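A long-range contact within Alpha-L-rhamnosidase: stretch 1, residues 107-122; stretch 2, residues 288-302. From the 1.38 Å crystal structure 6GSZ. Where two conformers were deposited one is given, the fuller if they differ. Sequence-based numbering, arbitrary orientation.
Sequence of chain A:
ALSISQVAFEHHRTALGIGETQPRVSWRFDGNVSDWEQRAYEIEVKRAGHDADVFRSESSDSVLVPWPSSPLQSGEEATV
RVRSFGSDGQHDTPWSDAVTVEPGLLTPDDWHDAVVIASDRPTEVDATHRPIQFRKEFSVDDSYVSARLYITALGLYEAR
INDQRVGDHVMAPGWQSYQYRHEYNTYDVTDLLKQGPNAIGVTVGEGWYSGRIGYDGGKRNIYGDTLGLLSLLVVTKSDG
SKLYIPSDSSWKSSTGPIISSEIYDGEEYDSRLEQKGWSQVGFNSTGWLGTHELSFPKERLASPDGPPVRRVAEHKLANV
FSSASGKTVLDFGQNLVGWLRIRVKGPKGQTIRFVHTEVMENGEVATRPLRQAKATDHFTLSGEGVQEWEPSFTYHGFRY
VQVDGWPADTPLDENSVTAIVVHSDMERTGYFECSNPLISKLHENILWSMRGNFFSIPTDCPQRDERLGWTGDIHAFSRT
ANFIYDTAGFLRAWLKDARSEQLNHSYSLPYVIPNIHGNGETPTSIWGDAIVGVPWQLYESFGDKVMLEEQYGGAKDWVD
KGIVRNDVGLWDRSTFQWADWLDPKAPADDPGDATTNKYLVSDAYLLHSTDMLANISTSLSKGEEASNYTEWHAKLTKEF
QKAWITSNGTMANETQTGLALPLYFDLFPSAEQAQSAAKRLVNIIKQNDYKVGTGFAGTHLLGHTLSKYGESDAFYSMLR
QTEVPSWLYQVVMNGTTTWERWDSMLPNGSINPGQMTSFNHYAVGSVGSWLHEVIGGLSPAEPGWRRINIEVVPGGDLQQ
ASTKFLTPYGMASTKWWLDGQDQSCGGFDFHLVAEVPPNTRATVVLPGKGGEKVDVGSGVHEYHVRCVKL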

# COMPACT_ATOMS: atom_id res chain seq x y z
N THR A 107 -9.51 -15.74 -20.65
CA THR A 107 -8.73 -15.90 -21.83
C THR A 107 -9.06 -14.77 -22.80
O THR A 107 -10.11 -14.15 -22.68
N PRO A 108 -8.20 -14.47 -23.80
CA PRO A 108 -8.56 -13.50 -24.83
C PRO A 108 -9.91 -13.76 -25.48
O PRO A 108 -10.65 -12.81 -25.72
N ASP A 109 -10.24 -15.03 -25.75
CA ASP A 109 -11.49 -15.36 -26.42
C ASP A 109 -12.69 -14.89 -25.57
O ASP A 109 -13.75 -14.63 -26.11
N ASP A 110 -12.54 -14.86 -24.24
CA ASP A 110 -13.64 -14.49 -23.37
C ASP A 110 -14.03 -13.01 -23.55
O ASP A 110 -15.08 -12.60 -23.09
N TRP A 111 -13.15 -12.21 -24.18
CA TRP A 111 -13.47 -10.80 -24.52
C TRP A 111 -14.33 -10.65 -25.77
O TRP A 111 -14.71 -9.53 -26.09
N HIS A 112 -14.62 -11.77 -26.45
CA HIS A 112 -15.49 -11.76 -27.61
C HIS A 112 -14.91 -10.76 -28.62
O HIS A 112 -13.69 -10.77 -28.91
N ASP A 113 -15.70 -9.87 -29.14
CA ASP A 113 -15.11 -9.04 -30.22
C ASP A 113 -14.64 -7.68 -29.67
O ASP A 113 -14.39 -6.76 -30.42
N ALA A 114 -14.48 -7.55 -28.37
CA ALA A 114 -14.04 -6.27 -27.79
C ALA A 114 -12.59 -6.02 -28.18
O ALA A 114 -11.74 -6.92 -28.10
N VAL A 115 -12.35 -4.79 -28.66
CA VAL A 115 -11.00 -4.34 -29.01
C VAL A 115 -10.73 -2.98 -28.37
O VAL A 115 -11.64 -2.25 -27.93
N VAL A 116 -9.45 -2.65 -28.26
CA VAL A 116 -9.08 -1.34 -27.76
C VAL A 116 -9.44 -0.31 -28.84
O VAL A 116 -9.01 -0.48 -29.98
N ILE A 117 -10.17 0.74 -28.43
CA ILE A 117 -10.49 1.80 -29.36
C ILE A 117 -9.88 3.11 -28.91
O ILE A 117 -9.65 3.37 -27.74
N ALA A 118 -9.72 3.98 -29.92
CA ALA A 118 -9.24 5.31 -29.78
C ALA A 118 -10.08 6.24 -30.65
O ALA A 118 -10.69 5.82 -31.63
N SER A 119 -10.03 7.53 -30.30
CA SER A 119 -10.70 8.56 -31.11
C SER A 119 -10.04 8.77 -32.47
O SER A 119 -8.83 8.70 -32.62
N ASP A 120 -10.88 9.14 -33.44
CA ASP A 120 -10.39 9.67 -34.69
C ASP A 120 -9.75 11.05 -34.53
O ASP A 120 -9.10 11.52 -35.46
N ARG A 121 -9.94 11.70 -33.39
CA ARG A 121 -9.18 12.94 -33.12
C ARG A 121 -7.70 12.59 -33.04
O ARG A 121 -7.34 11.66 -32.34
N PRO A 122 -6.78 13.32 -33.69
CA PRO A 122 -5.37 12.98 -33.59
C PRO A 122 -4.85 13.15 -32.16
O PRO A 122 -5.23 14.08 -31.47
N TRP A 288 -19.66 14.71 -33.01
CA TRP A 288 -18.80 13.67 -32.48
C TRP A 288 -18.08 12.99 -33.64
O TRP A 288 -18.57 12.91 -34.78
N LEU A 289 -16.89 12.51 -33.34
CA LEU A 289 -16.02 11.85 -34.28
C LEU A 289 -16.20 10.35 -34.20
O LEU A 289 -16.74 9.82 -33.22
N GLY A 290 -15.59 9.65 -35.17
CA GLY A 290 -15.51 8.22 -35.10
C GLY A 290 -14.44 7.73 -34.13
O GLY A 290 -13.78 8.52 -33.41
N THR A 291 -14.28 6.41 -34.19
CA THR A 291 -13.30 5.67 -33.39
C THR A 291 -12.66 4.61 -34.29
O THR A 291 -13.20 4.27 -35.35
N HIS A 292 -11.50 4.10 -33.85
CA HIS A 292 -10.75 3.07 -34.58
C HIS A 292 -10.08 2.13 -33.58
O HIS A 292 -9.97 2.51 -32.42
N GLU A 293 -9.60 0.98 -34.06
CA GLU A 293 -8.98 -0.02 -33.21
C GLU A 293 -7.50 0.29 -33.00
O GLU A 293 -6.82 0.77 -33.95
N LEU A 294 -6.98 0.01 -31.81
CA LEU A 294 -5.54 0.06 -31.48
C LEU A 294 -5.06 -1.37 -31.25
O LEU A 294 -5.66 -2.08 -30.44
N SER A 295 -3.97 -1.77 -31.92
CA SER A 295 -3.39 -3.10 -31.69
C SER A 295 -3.01 -3.27 -30.21
O SER A 295 -2.39 -2.40 -29.62
N PHE A 296 -3.43 -4.40 -29.62
CA PHE A 296 -3.21 -4.62 -28.17
C PHE A 296 -3.24 -6.10 -27.84
O PHE A 296 -4.21 -6.79 -28.20
N PRO A 297 -2.21 -6.64 -27.16
CA PRO A 297 -2.24 -8.06 -26.79
C PRO A 297 -3.02 -8.37 -25.52
O PRO A 297 -2.56 -8.02 -24.40
N LYS A 298 -4.18 -9.02 -25.68
CA LYS A 298 -5.10 -9.34 -24.55
C LYS A 298 -4.48 -10.35 -23.58
O LYS A 298 -5.08 -10.58 -22.54
N GLU A 299 -3.30 -10.90 -23.89
CA GLU A 299 -2.61 -11.85 -23.00
C GLU A 299 -2.12 -11.14 -21.73
O GLU A 299 -1.90 -11.82 -20.74
N ARG A 300 -1.97 -9.80 -21.75
CA ARG A 300 -1.48 -9.10 -20.56
C ARG A 300 -2.61 -8.81 -19.56
O ARG A 300 -2.30 -8.36 -18.43
N LEU A 301 -3.87 -9.01 -19.97
CA LEU A 301 -4.97 -8.60 -19.11
C LEU A 301 -5.08 -9.50 -17.88
O LEU A 301 -5.01 -10.72 -18.02
N ALA A 302 -5.25 -8.87 -16.71
CA ALA A 302 -5.29 -9.59 -15.45
C ALA A 302 -6.36 -9.00 -14.54
O ALA A 302 -6.58 -7.79 -14.48

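Lys-298 makes the shortest direct hydrogen bond between the two stretches; its CB points toward stretch 1. With chi1 m, chi2 and chi3 t and chi4 p, the chain runs past Trp-111, Lys-298 CE lying 3.6 Å from Trp-111 CB, and delivers NZ to the backbone carbonyl of the last residue of the type II' turn, where Lys-298 NZ donates to Ala-114 O at 2.7 Å. At the far end of the contact, Asp-120 (chi1 m) and His-292 (chi1 p) form the second polar link: His-292 ND1 donates to Asp-120 OD1 at 2.9 Å with a nearly straight angle of 170°, the carboxylate oxygen approaching the ring edge near its plane. The same ring has Ala-118 O over one face.

Waters complete the polar network. One donates to Asp-120 OD2 and accepts from Gly-290 N, both at 2.8 Å, so the carboxylate is tied to the backbone of stretch 2 as well. Val-116 N and Leu-294 O lie 4.4 Å apart, too far for a direct bond, and another water accepts from Val-116 N at 3.0 Å and donates to Glu-293 OE2 at 3.1 Å and Leu-294 O at 2.7 Å, bridging what the direct backbone bonds leave open.

Between these anchors, antiparallel pairing places Val-116, Ala-118, His-292 and Leu-294 on one face of the sheet. Val-116 (t) divides its methyls between two neighbors: Val-116 CG1 lies 3.8 Å from Leu-294 CB, and Val-116 CG2 3.5 Å from Phe-296 CB. Leu-294 (m, t) also covers the small Ala-118, with Leu-294 CG 3.8 Å from Ala-118 CB. Ile-117 (p, t) and Glu-293 (t, t) occupy the other face, while Val-115 (m) sets CG2 3.4 Å from Glu-293 CG.

Beside the lysine, Trp-111 (m) meets Leu-301 (m, t), with Trp-111 CE2 3.7 Å from Leu-301 CD1, and Pro-108 CB rests 3.9 Å from Lys-298 CB. At the Asp-120 end, Leu-289 CD1 reaches Arg-121 CB at 3.7 Å.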

# COMPACT_ATOMS: atom_id res chain seq x y z
CB THR A 107 -9.07 -17.21 -22.55
OG1 THR A 107 -10.40 -17.14 -23.09
CG2 THR A 107 -8.98 -18.42 -21.67
CB PRO A 108 -7.39 -13.60 -25.80
CG PRO A 108 -6.22 -13.93 -24.89
CD PRO A 108 -6.81 -14.96 -23.96
CB ASP A 109 -11.58 -16.86 -26.71
CG ASP A 109 -10.80 -17.28 -27.95
OD1 ASP A 109 -10.33 -16.39 -28.72
OD2 ASP A 109 -10.66 -18.48 -28.15
CB ASP A 110 -13.30 -14.76 -21.89
CG ASP A 110 -13.32 -16.23 -21.51
OD1 ASP A 110 -14.11 -17.00 -22.11
OD2 ASP A 110 -12.54 -16.57 -20.61
CB TRP A 111 -12.17 -9.98 -24.65
CG TRP A 111 -11.48 -9.72 -23.35
CD1 TRP A 111 -10.59 -10.50 -22.67
CD2 TRP A 111 -11.75 -8.59 -22.50
NE1 TRP A 111 -10.23 -9.89 -21.50
CE2 TRP A 111 -10.96 -8.75 -21.33
CE3 TRP A 111 -12.57 -7.46 -22.63
CZ2 TRP A 111 -10.94 -7.79 -20.32
CZ3 TRP A 111 -12.57 -6.53 -21.61
CH2 TRP A 111 -11.79 -6.73 -20.45
CB HIS A 112 -16.94 -11.59 -27.11
CG HIS A 112 -17.48 -12.85 -26.49
ND1 HIS A 112 -18.41 -13.64 -27.13
CD2 HIS A 112 -17.23 -13.46 -25.30
CE1 HIS A 112 -18.68 -14.70 -26.37
NE2 HIS A 112 -17.96 -14.62 -25.25
CB ASP A 113 -16.05 -8.89 -31.42
CG ASP A 113 -17.49 -8.51 -31.10
OD1 ASP A 113 -17.91 -8.76 -29.95
OD2 ASP A 113 -18.18 -7.98 -32.01
CB ALA A 114 -14.22 -6.25 -26.32
CB VAL A 115 -10.80 -4.26 -30.53
CG1 VAL A 115 -11.00 -5.62 -31.18
CG2 VAL A 115 -11.66 -3.19 -31.18
CB VAL A 116 -7.59 -1.24 -27.38
CG1 VAL A 116 -7.22 0.17 -26.95
CG2 VAL A 116 -7.22 -2.25 -26.31
CB ILE A 117 -11.99 1.92 -29.57
CG1 ILE A 117 -12.72 2.29 -28.28
CG2 ILE A 117 -12.52 0.65 -30.23
CD1 ILE A 117 -14.19 2.58 -28.49
CB ALA A 118 -7.79 5.40 -30.19
CB SER A 119 -10.70 9.88 -30.34
OG SER A 119 -11.37 10.88 -31.05
CB ASP A 120 -11.51 9.70 -35.72
CG ASP A 120 -11.73 8.39 -36.48
OD1 ASP A 120 -10.94 7.42 -36.30
OD2 ASP A 120 -12.66 8.35 -37.31
CB ARG A 121 -9.63 13.56 -31.82
CG ARG A 121 -8.99 14.88 -31.46
CD ARG A 121 -9.51 15.34 -30.10
NE ARG A 121 -9.03 16.63 -29.64
CZ ARG A 121 -8.02 16.82 -28.81
NH1 ARG A 121 -7.26 15.81 -28.41
NH2 ARG A 121 -7.76 18.07 -28.41
CB PRO A 122 -4.64 13.94 -34.54
CG PRO A 122 -5.65 14.91 -34.98
CD PRO A 122 -7.02 14.44 -34.60
CB TRP A 288 -19.56 12.68 -31.59
CG TRP A 288 -19.92 13.23 -30.24
CD1 TRP A 288 -20.47 14.44 -29.96
CD2 TRP A 288 -19.67 12.62 -28.96
NE1 TRP A 288 -20.61 14.63 -28.61
CE2 TRP A 288 -20.11 13.53 -27.97
CE3 TRP A 288 -19.09 11.41 -28.52
CZ2 TRP A 288 -20.01 13.26 -26.60
CZ3 TRP A 288 -18.98 11.16 -27.17
CH2 TRP A 288 -19.44 12.08 -26.23
CB LEU A 289 -14.57 12.24 -33.96
CG LEU A 289 -14.27 13.72 -33.95
CD1 LEU A 289 -12.82 13.97 -33.63
CD2 LEU A 289 -14.64 14.36 -35.28
CB THR A 291 -13.92 5.03 -32.13
OG1 THR A 291 -14.96 4.12 -32.51
CG2 THR A 291 -14.44 6.04 -31.13
CB HIS A 292 -9.77 3.72 -35.57
CG HIS A 292 -8.76 4.60 -34.93
ND1 HIS A 292 -8.89 5.97 -34.89
CD2 HIS A 292 -7.58 4.31 -34.32
CE1 HIS A 292 -7.85 6.49 -34.26
NE2 HIS A 292 -7.03 5.49 -33.91
CB GLU A 293 -9.18 -1.42 -33.78
CG GLU A 293 -8.72 -2.52 -32.84
CD GLU A 293 -8.53 -3.89 -33.45
OE1 GLU A 293 -8.88 -4.05 -34.60
OE2 GLU A 293 -8.01 -4.79 -32.73
CB LEU A 294 -5.37 0.84 -30.17
CG LEU A 294 -5.62 2.32 -30.24
CD1 LEU A 294 -5.09 3.00 -28.98
CD2 LEU A 294 -4.98 2.91 -31.47
CB SER A 295 -2.20 -3.28 -32.57
OG SER A 295 -1.58 -4.52 -32.36
CB PHE A 296 -4.29 -3.91 -27.35
CG PHE A 296 -4.08 -4.05 -25.87
CD1 PHE A 296 -3.26 -3.16 -25.22
CD2 PHE A 296 -4.75 -5.02 -25.15
CE1 PHE A 296 -3.08 -3.23 -23.86
CE2 PHE A 296 -4.56 -5.10 -23.78
CZ PHE A 296 -3.72 -4.22 -23.15
CB PRO A 297 -0.75 -8.39 -26.65
CG PRO A 297 -0.08 -7.11 -26.29
CD PRO A 297 -0.94 -5.98 -26.82
CB LYS A 298 -6.43 -9.87 -25.08
CG LYS A 298 -7.30 -8.82 -25.76
CD LYS A 298 -8.69 -9.34 -26.04
CE LYS A 298 -9.60 -8.31 -26.63
NZ LYS A 298 -9.22 -8.00 -28.02
CB GLU A 299 -1.44 -12.54 -23.72
CG GLU A 299 -1.92 -13.53 -24.77
CD GLU A 299 -2.34 -12.95 -26.12
OE1 GLU A 299 -2.11 -11.71 -26.38
OE2 GLU A 299 -2.89 -13.75 -26.93
CB ARG A 300 -0.76 -7.80 -20.90
CG ARG A 300 -0.15 -7.72 -22.28
CD ARG A 300 0.03 -6.26 -22.69
NE ARG A 300 1.27 -6.06 -23.45
CZ ARG A 300 1.56 -4.97 -24.13
NH1 ARG A 300 0.77 -3.91 -24.07
NH2 ARG A 300 2.64 -4.93 -24.91
CB LEU A 301 -6.28 -8.55 -19.90
CG LEU A 301 -6.33 -7.47 -20.98
CD1 LEU A 301 -7.46 -7.73 -21.94
CD2 LEU A 301 -6.41 -6.08 -20.39
CB ALA A 302 -3.95 -9.50 -14.75
O HOH W 1 -7.35 -4.12 -29.77
O HOH W 2 -14.28 10.59 -37.52
O HOH W 3 -13.62 6.05 -38.16